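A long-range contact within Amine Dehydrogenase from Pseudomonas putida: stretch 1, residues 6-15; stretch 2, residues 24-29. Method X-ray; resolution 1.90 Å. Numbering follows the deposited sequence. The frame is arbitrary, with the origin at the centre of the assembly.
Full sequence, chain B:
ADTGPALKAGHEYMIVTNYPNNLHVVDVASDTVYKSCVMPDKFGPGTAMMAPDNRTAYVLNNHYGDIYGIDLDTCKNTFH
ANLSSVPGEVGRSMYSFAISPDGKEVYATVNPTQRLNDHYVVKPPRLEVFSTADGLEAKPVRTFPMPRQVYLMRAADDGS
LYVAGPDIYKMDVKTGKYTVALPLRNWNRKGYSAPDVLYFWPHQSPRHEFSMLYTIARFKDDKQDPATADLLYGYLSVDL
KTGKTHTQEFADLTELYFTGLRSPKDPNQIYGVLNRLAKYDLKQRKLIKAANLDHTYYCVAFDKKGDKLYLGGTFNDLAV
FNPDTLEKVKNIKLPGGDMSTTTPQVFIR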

ATOM      1  N   ALA B   6     -25.722  37.201   7.059  1.00 22.35           N
ATOM      2  CA  ALA B   6     -24.464  37.881   6.786  1.00 21.56           C
ATOM      3  C   ALA B   6     -23.666  37.897   8.071  1.00 20.88           C
ATOM      4  O   ALA B   6     -24.244  37.925   9.156  1.00 21.36           O
ATOM      5  CB  ALA B   6     -24.718  39.303   6.312  1.00 21.21           C
ATOM      6  N   LEU B   7     -22.345  37.858   7.951  1.00 19.54           N
ATOM      7  CA  LEU B   7     -21.473  37.878   9.119  1.00 19.90           C
ATOM      8  C   LEU B   7     -21.425  39.252   9.783  1.00 21.10           C
ATOM      9  O   LEU B   7     -21.438  40.286   9.109  1.00 21.70           O
ATOM     10  CB  LEU B   7     -20.063  37.419   8.745  1.00 18.73           C
ATOM     11  CG  LEU B   7     -19.810  35.910   8.627  1.00 17.12           C
ATOM     12  CD1 LEU B   7     -20.833  35.247   7.717  1.00 17.07           C
ATOM     13  CD2 LEU B   7     -18.399  35.674   8.133  1.00 15.97           C
ATOM     14  N   LYS B   8     -21.376  39.256  11.110  1.00 20.78           N
ATOM     15  CA  LYS B   8     -21.332  40.495  11.872  1.00 20.26           C
ATOM     16  C   LYS B   8     -19.928  41.060  12.009  1.00 19.36           C
ATOM     17  O   LYS B   8     -18.973  40.324  12.242  1.00 20.20           O
ATOM     18  CB  LYS B   8     -21.948  40.281  13.252  1.00 21.30           C
ATOM     19  CG  LYS B   8     -23.351  39.728  13.202  1.00 24.62           C
ATOM     20  CD  LYS B   8     -24.092  39.987  14.493  1.00 29.49           C
ATOM     21  CE  LYS B   8     -25.490  39.360  14.468  1.00 32.44           C
ATOM     22  NZ  LYS B   8     -26.311  39.822  13.300  1.00 34.84           N
ATOM     23  N   ALA B   9     -19.818  42.377  11.871  1.00 19.46           N
ATOM     24  CA  ALA B   9     -18.540  43.076  11.982  1.00 18.49           C
ATOM     25  C   ALA B   9     -17.980  43.000  13.399  1.00 17.95           C
ATOM     26  O   ALA B   9     -18.734  43.021  14.369  1.00 18.49           O
ATOM     27  CB  ALA B   9     -18.705  44.525  11.563  1.00 19.18           C
ATOM     28  N   GLY B  10     -16.658  42.906  13.510  1.00 16.87           N
ATOM     29  CA  GLY B  10     -16.028  42.820  14.813  1.00 17.33           C
ATOM     30  C   GLY B  10     -16.064  41.419  15.410  1.00 17.21           C
ATOM     31  O   GLY B  10     -15.307  41.116  16.331  1.00 18.32           O
ATOM     32  N   HIS B  11     -16.962  40.575  14.909  1.00 17.07           N
ATOM     33  CA  HIS B  11     -17.087  39.201  15.388  1.00 15.84           C
ATOM     34  C   HIS B  11     -16.045  38.289  14.788  1.00 16.07           C
ATOM     35  O   HIS B  11     -15.737  38.380  13.603  1.00 14.58           O
ATOM     36  CB  HIS B  11     -18.454  38.626  15.049  1.00 13.42           C
ATOM     37  CG  HIS B  11     -19.544  39.099  15.948  1.00 11.75           C
ATOM     38  ND1 HIS B  11     -20.645  38.329  16.245  1.00 12.98           N
ATOM     39  CD2 HIS B  11     -19.718  40.273  16.592  1.00 12.90           C
ATOM     40  CE1 HIS B  11     -21.456  39.009  17.030  1.00 12.62           C
ATOM     41  NE2 HIS B  11     -20.917  40.194  17.253  1.00 14.53           N
ATOM     42  N   GLU B  12     -15.559  37.365  15.606  1.00 16.94           N
ATOM     43  CA  GLU B  12     -14.563  36.399  15.176  1.00 16.68           C
ATOM     44  C   GLU B  12     -15.240  35.182  14.553  1.00 16.19           C
ATOM     45  O   GLU B  12     -16.267  34.721  15.039  1.00 17.49           O
ATOM     46  CB  GLU B  12     -13.703  35.984  16.357  1.00 15.97           C
ATOM     47  CG  GLU B  12     -12.523  35.124  15.974  1.00 17.91           C
ATOM     48  CD  GLU B  12     -11.442  35.169  17.017  1.00 18.93           C
ATOM     49  OE1 GLU B  12     -11.763  35.421  18.196  1.00 22.08           O
ATOM     50  OE2 GLU B  12     -10.270  34.984  16.650  1.00 21.07           O
ATOM     51  N   TYR B  13     -14.664  34.672  13.472  1.00 16.01           N
ATOM     52  CA  TYR B  13     -15.225  33.523  12.778  1.00 14.50           C
ATOM     53  C   TYR B  13     -14.149  32.563  12.333  1.00 15.41           C
ATOM     54  O   TYR B  13     -12.968  32.910  12.287  1.00 15.86           O
ATOM     55  CB  TYR B  13     -16.025  33.972  11.558  1.00 13.97           C
ATOM     56  CG  TYR B  13     -17.263  34.766  11.897  1.00 15.71           C
ATOM     57  CD1 TYR B  13     -17.284  36.159  11.763  1.00 15.58           C
ATOM     58  CD2 TYR B  13     -18.416  34.128  12.342  1.00 14.91           C
ATOM     59  CE1 TYR B  13     -18.428  36.890  12.063  1.00 14.70           C
ATOM     60  CE2 TYR B  13     -19.562  34.848  12.645  1.00 17.21           C
ATOM     61  CZ  TYR B  13     -19.562  36.228  12.502  1.00 15.55           C
ATOM     62  OH  TYR B  13     -20.706  36.927  12.799  1.00 17.25           O
ATOM     63  N   MET B  14     -14.574  31.352  11.992  1.00 15.92           N
ATOM     64  CA  MET B  14     -13.668  30.309  11.534  1.00 16.24           C
ATOM     65  C   MET B  14     -14.306  29.534  10.403  1.00 15.85           C
ATOM     66  O   MET B  14     -15.468  29.145  10.487  1.00 16.05           O
ATOM     67  CB  MET B  14     -13.347  29.337  12.669  1.00 17.05           C
ATOM     68  CG  MET B  14     -12.542  28.110  12.231  1.00 21.00           C
ATOM     69  SD  MET B  14     -12.368  26.880  13.549  1.00 22.95           S
ATOM     70  CE  MET B  14     -10.885  27.448  14.267  1.00 20.33           C
ATOM     71  N   ILE B  15     -13.561  29.340   9.323  1.00 16.72           N
ATOM     72  CA  ILE B  15     -14.087  28.566   8.217  1.00 16.29           C
ATOM     73  C   ILE B  15     -13.405  27.213   8.156  1.00 15.81           C
ATOM     74  O   ILE B  15     -12.217  27.082   8.459  1.00 14.98           O
ATOM     75  CB  ILE B  15     -13.939  29.264   6.859  1.00 16.74           C
ATOM     76  CG1 ILE B  15     -12.469  29.552   6.551  1.00 17.65           C
ATOM     77  CG2 ILE B  15     -14.793  30.507   6.824  1.00 17.48           C
ATOM     78  CD1 ILE B  15     -12.231  29.954   5.100  1.00 18.52           C
ATOM     79  N   HIS B  24     -18.336  25.714   6.174  1.00 15.38           N
ATOM     80  CA  HIS B  24     -19.078  26.141   7.343  1.00 13.97           C
ATOM     81  C   HIS B  24     -18.423  27.318   8.014  1.00 14.31           C
ATOM     82  O   HIS B  24     -17.201  27.433   8.034  1.00 15.11           O
ATOM     83  CB  HIS B  24     -19.178  24.997   8.345  1.00 13.67           C
ATOM     84  CG  HIS B  24     -19.798  23.763   7.780  1.00 13.21           C
ATOM     85  ND1 HIS B  24     -19.070  22.633   7.487  1.00 14.23           N
ATOM     86  CD2 HIS B  24     -21.077  23.487   7.439  1.00 13.88           C
ATOM     87  CE1 HIS B  24     -19.875  21.713   6.989  1.00 14.55           C
ATOM     88  NE2 HIS B  24     -21.098  22.206   6.948  1.00 15.61           N
ATOM     89  N   VAL B  25     -19.251  28.206   8.542  1.00 14.66           N
ATOM     90  CA  VAL B  25     -18.761  29.366   9.261  1.00 14.29           C
ATOM     91  C   VAL B  25     -19.053  29.075  10.728  1.00 14.81           C
ATOM     92  O   VAL B  25     -20.190  28.785  11.105  1.00 14.63           O
ATOM     93  CB  VAL B  25     -19.473  30.666   8.829  1.00 14.38           C
ATOM     94  CG1 VAL B  25     -18.891  31.848   9.581  1.00 13.84           C
ATOM     95  CG2 VAL B  25     -19.321  30.877   7.335  1.00 12.73           C
ATOM     96  N   VAL B  26     -18.002  29.078  11.534  1.00 15.24           N
ATOM     97  CA  VAL B  26     -18.125  28.818  12.953  1.00 15.64           C
ATOM     98  C   VAL B  26     -18.005  30.124  13.718  1.00 15.71           C
ATOM     99  O   VAL B  26     -17.074  30.896  13.509  1.00 15.22           O
ATOM    100  CB  VAL B  26     -17.035  27.822  13.448  1.00 15.82           C
ATOM    101  CG1 VAL B  26     -17.029  27.737  14.978  1.00 16.07           C
ATOM    102  CG2 VAL B  26     -17.287  26.437  12.855  1.00 15.63           C
ATOM    103  N   ASP B  27     -19.009  30.411  14.532  1.00 16.37           N
ATOM    104  CA  ASP B  27     -18.978  31.599  15.346  1.00 17.03           C
ATOM    105  C   ASP B  27     -18.094  31.215  16.532  1.00 17.56           C
ATOM    106  O   ASP B  27     -18.479  30.401  17.370  1.00 18.09           O
ATOM    107  CB  ASP B  27     -20.386  31.961  15.800  1.00 18.15           C
ATOM    108  CG  ASP B  27     -20.407  33.195  16.660  1.00 19.32           C
ATOM    109  OD1 ASP B  27     -20.653  33.076  17.878  1.00 20.84           O
ATOM    110  OD2 ASP B  27     -20.148  34.281  16.121  1.00 22.70           O
ATOM    111  N   VAL B  28     -16.887  31.765  16.560  1.00 17.75           N
ATOM    112  CA  VAL B  28     -15.922  31.469  17.611  1.00 17.76           C
ATOM    113  C   VAL B  28     -16.372  31.816  19.034  1.00 19.71           C
ATOM    114  O   VAL B  28     -15.977  31.145  19.983  1.00 21.28           O
ATOM    115  CB  VAL B  28     -14.563  32.133  17.299  1.00 17.45           C
ATOM    116  CG1 VAL B  28     -13.572  31.938  18.445  1.00 17.11           C
ATOM    117  CG2 VAL B  28     -13.996  31.550  16.017  1.00 16.29           C
ATOM    118  N   ALA B  29     -17.229  32.820  19.184  1.00 19.78           N
ATOM    119  CA  ALA B  29     -17.689  33.224  20.515  1.00 21.28           C
ATOM    120  C   ALA B  29     -18.544  32.164  21.213  1.00 21.38           C
ATOM    121  O   ALA B  29     -18.310  31.823  22.377  1.00 21.90           O
ATOM    122  CB  ALA B  29     -18.457  34.554  20.431  1.00 21.41           C
TER
HETATM  123  O   HOH W   1     -21.975  35.971  15.026  1.00 19.03           O
HETATM  124  O   HOH W   2     -17.824  35.005  17.145  1.00 23.36           O

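Two antiparallel strands, residues 12-15 and 24-27, are joined chiefly by backbone hydrogen bonds. Met-14 and Val-26 form the hydrogen-bonded pair: Val-26 N donates to Met-14 O (2.7 Å, nearly straight at 165°), and Met-14 N donates to Val-26 O (3.0 Å, 140°). Beyond the strand end, Val-28 N adds a weak bond to Glu-12 O (3.4 Å). The flanking pairs, Tyr-13 with Asp-27 and Ile-15 with Val-25, lack such bonds, but CA-H...O contacts lie close by, with Tyr-13 CA 3.3 Å from Val-26 O and Ile-15 CA 3.3 Å from His-24 O.

Two waters extend the polar link around Asp-27, whose carboxylate accepts from both. Water 1 lies 2.7 Å from Asp-27 OD2, 2.7 Å from Tyr-13 OH and 3.0 Å from His-11 ND1, bridging a gap too wide for direct bonding: His-11 ND1 and Asp-27 OD2 are 4.1 Å apart. Water 2 donates to Glu-12 O (2.6 Å) and weakly to Asp-27 OD2 (2.6 Å), and accepts from Ala-29 N (3.0 Å). In addition, Lys-8 N donates to Tyr-13 OH (3.0 Å), tying the loop back to the strand; there a type II turn from Lys-8 to His-11 places Gly-10 at phi 81°, where a side chain would jam against the preceding carbonyl.

The packing divides between the sheet faces. On one, the buried Tyr-13 ring meets Val-25 (CD2 to CG1, 3.6 Å), and Leu-7 CD2 reaches the same Val-25 CG1 at 4.1 Å; the ring thus joins apolar packing to the hydrated hydroxyl. On the other, Met-14 CB lies 4.1 Å from both Val-26 CB and Val-28 CG2, compact branched side chains that fit beside it. Glu-12 contributes its aliphatic part, CG lying 3.9 Å from Val-28 CB, while OE2 is hydrogen-bonded elsewhere in the structure. Together the stretches bury 481 Å².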